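Local structure of afamin (Homo sapiens, 6FAK) at residues F380-T383 with T384-L388. The protein carries hydrophobic molecules in body fluids, binding vitamin E and keeping lipidated Wnt proteins soluble and active. Residues are numbered along the deposited sequence; the frame is centred on the assembly and turned at random.
Sequences FNET and TEKSL. With NAG (2-acetamido-2-deoxy-beta-D-glucopyranose), chain D.
From F380 to L388 the chain makes regular alpha-helical turns within helix 376-417, the long helix running from the second albumin repeat into the third; each N-H of T384, E385, K386 and S387 bonds to the carbonyl four residues back, as in E385 N to N381 O at 2.9 Å. N381 and E385, one turn apart, share a face that carries an N-linked glycan. With its CG anti to the backbone N (chi1 -176°), N381 carries its amide along this face, OD1 near CG of E385, and N381 ND2 is joined covalently to C1 of the GlcNAc at 1.5 Å. Asparagine followed two positions later by threonine, here T383, is the N-glycosylation sequon. Glutamate suits position 385, being long enough to reach the sugar and ending in an acceptor: bent at chi2 (-75°), E385 accepts at OE2 a nearly straight bond, 167° at the hydrogen, from GlcNAc N2 at 2.8 Å. Beside it, T384 CG2 lies 3.4 Å from C8 of the GlcNAc acetyl group; threonine suits the place because its methyl can touch the acetyl while its hydroxyl turns to the backbone carbonyl and E348. OG1 of T384 lies 2.9 Å from F380 O and is hydrogen-bonded to E348 of helix 346-363, which also bonds the S387 hydroxyl. The buried ring of F380 packs on I352 and Y356 of the same helix. On the solvent side E382 and K386 run side by side; CG of E382 meets CE of K386 at 3.7 Å, but OE1 of E382 and NZ of K386 stay 4.1 Å apart, too far for a salt bridge. A leucine in place of E385 would probably leave the acetamido N-H without its acceptor. The covalent bond thus sets where the sugar attaches, while the hydrogen bond and methyl contact are likely to limit its rotation.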
loop_
_atom_site.group_PDB
_atom_site.type_symbol
_atom_site.label_atom_id
_atom_site.label_comp_id
_atom_site.label_asym_id
_atom_site.label_seq_id
_atom_site.Cartn_x
_atom_site.Cartn_y
_atom_site.Cartn_z
ATOM N N PHE A 380 -25.533 -1.031 -13.806
ATOM C CA PHE A 380 -24.472 -1.734 -13.006
ATOM C C PHE A 380 -23.881 -2.891 -13.794
ATOM O O PHE A 380 -22.647 -3.083 -13.825
ATOM C CB PHE A 380 -24.992 -2.261 -11.681
ATOM C CG PHE A 380 -25.739 -1.239 -10.818
ATOM C CD1 PHE A 380 -25.527 0.142 -10.935
ATOM C CD2 PHE A 380 -26.606 -1.687 -9.848
ATOM C CE1 PHE A 380 -26.185 1.032 -10.106
ATOM C CE2 PHE A 380 -27.279 -0.808 -9.030
ATOM C CZ PHE A 380 -27.079 0.563 -9.164
ATOM N N ASN A 381 -24.769 -3.643 -14.439
ATOM C CA ASN A 381 -24.395 -4.798 -15.269
ATOM C C ASN A 381 -23.438 -4.433 -16.394
ATOM O O ASN A 381 -22.419 -5.099 -16.564
ATOM C CB ASN A 381 -25.661 -5.482 -15.794
ATOM C CG ASN A 381 -25.363 -6.749 -16.590
ATOM O OD1 ASN A 381 -25.014 -6.682 -17.785
ATOM N ND2 ASN A 381 -25.506 -7.927 -15.929
ATOM N N GLU A 382 -23.733 -3.353 -17.124
ATOM C CA GLU A 382 -22.820 -2.904 -18.203
ATOM C C GLU A 382 -21.435 -2.476 -17.680
ATOM O O GLU A 382 -20.365 -2.890 -18.224
ATOM C CB GLU A 382 -23.477 -1.790 -19.029
ATOM C CG GLU A 382 -22.565 -1.073 -20.012
ATOM C CD GLU A 382 -23.300 -0.010 -20.798
ATOM O OE1 GLU A 382 -22.834 1.148 -20.743
ATOM O OE2 GLU A 382 -24.348 -0.313 -21.440
ATOM N N THR A 383 -21.413 -1.696 -16.601
ATOM C CA THR A 383 -20.122 -1.239 -16.108
ATOM C C THR A 383 -19.294 -2.418 -15.586
ATOM O O THR A 383 -18.115 -2.515 -15.862
ATOM C CB THR A 383 -20.229 -0.103 -15.076
ATOM O OG1 THR A 383 -18.922 0.231 -14.614
ATOM C CG2 THR A 383 -21.019 -0.485 -13.913
ATOM N N THR A 384 -19.936 -3.353 -14.897
ATOM C CA THR A 384 -19.229 -4.502 -14.349
ATOM C C THR A 384 -18.723 -5.469 -15.447
ATOM O O THR A 384 -17.606 -6.007 -15.351
ATOM C CB THR A 384 -20.101 -5.216 -13.344
ATOM O OG1 THR A 384 -20.468 -4.275 -12.324
ATOM C CG2 THR A 384 -19.348 -6.384 -12.727
ATOM N N GLU A 385 -19.544 -5.694 -16.474
ATOM C CA GLU A 385 -19.102 -6.470 -17.630
ATOM C C GLU A 385 -17.881 -5.902 -18.276
ATOM O O GLU A 385 -17.027 -6.655 -18.670
ATOM C CB GLU A 385 -20.212 -6.551 -18.688
ATOM C CG GLU A 385 -21.300 -7.518 -18.316
ATOM C CD GLU A 385 -20.886 -8.964 -18.477
ATOM O OE1 GLU A 385 -19.998 -9.242 -19.309
ATOM O OE2 GLU A 385 -21.495 -9.812 -17.789
ATOM N N LYS A 386 -17.816 -4.582 -18.454
ATOM C CA LYS A 386 -16.631 -3.939 -18.993
ATOM C C LYS A 386 -15.411 -4.208 -18.121
ATOM O O LYS A 386 -14.355 -4.530 -18.635
ATOM C CB LYS A 386 -16.821 -2.432 -19.180
ATOM C CG LYS A 386 -17.786 -2.082 -20.314
ATOM C CD LYS A 386 -18.168 -0.605 -20.368
ATOM C CE LYS A 386 -19.215 -0.354 -21.449
ATOM N NZ LYS A 386 -18.988 0.924 -22.168
ATOM N N SER A 387 -15.555 -4.086 -16.797
ATOM C CA SER A 387 -14.406 -4.283 -15.898
ATOM C C SER A 387 -13.964 -5.730 -15.973
ATOM O O SER A 387 -12.777 -6.024 -16.080
ATOM C CB SER A 387 -14.757 -3.909 -14.446
ATOM O OG SER A 387 -15.230 -2.577 -14.398
ATOM N N LEU A 388 -14.935 -6.622 -15.936
ATOM C CA LEU A 388 -14.674 -8.048 -15.953
ATOM C C LEU A 388 -13.977 -8.490 -17.252
ATOM O O LEU A 388 -12.991 -9.215 -17.201
ATOM C CB LEU A 388 -15.987 -8.767 -15.779
ATOM C CG LEU A 388 -16.022 -10.269 -15.734
ATOM C CD1 LEU A 388 -15.123 -10.818 -14.635
ATOM C CD2 LEU A 388 -17.478 -10.665 -15.506
HETATM C C1 NAG D . -25.288 -9.216 -16.586
HETATM C C2 NAG D . -24.490 -10.188 -15.716
HETATM C C3 NAG D . -24.455 -11.587 -16.318
HETATM C C4 NAG D . -25.840 -12.049 -16.746
HETATM C C5 NAG D . -26.524 -10.982 -17.597
HETATM C C6 NAG D . -27.932 -11.406 -18.015
HETATM C C7 NAG D . -22.725 -9.100 -14.441
HETATM C C8 NAG D . -21.288 -8.679 -14.420
HETATM N N2 NAG D . -23.127 -9.715 -15.550
HETATM O O3 NAG D . -23.918 -12.499 -15.356
HETATM O O4 NAG D . -25.717 -13.267 -17.490
HETATM O O5 NAG D . -26.585 -9.754 -16.863
HETATM O O6 NAG D . -28.788 -11.490 -16.868
HETATM O O7 NAG D . -23.470 -8.889 -13.500
#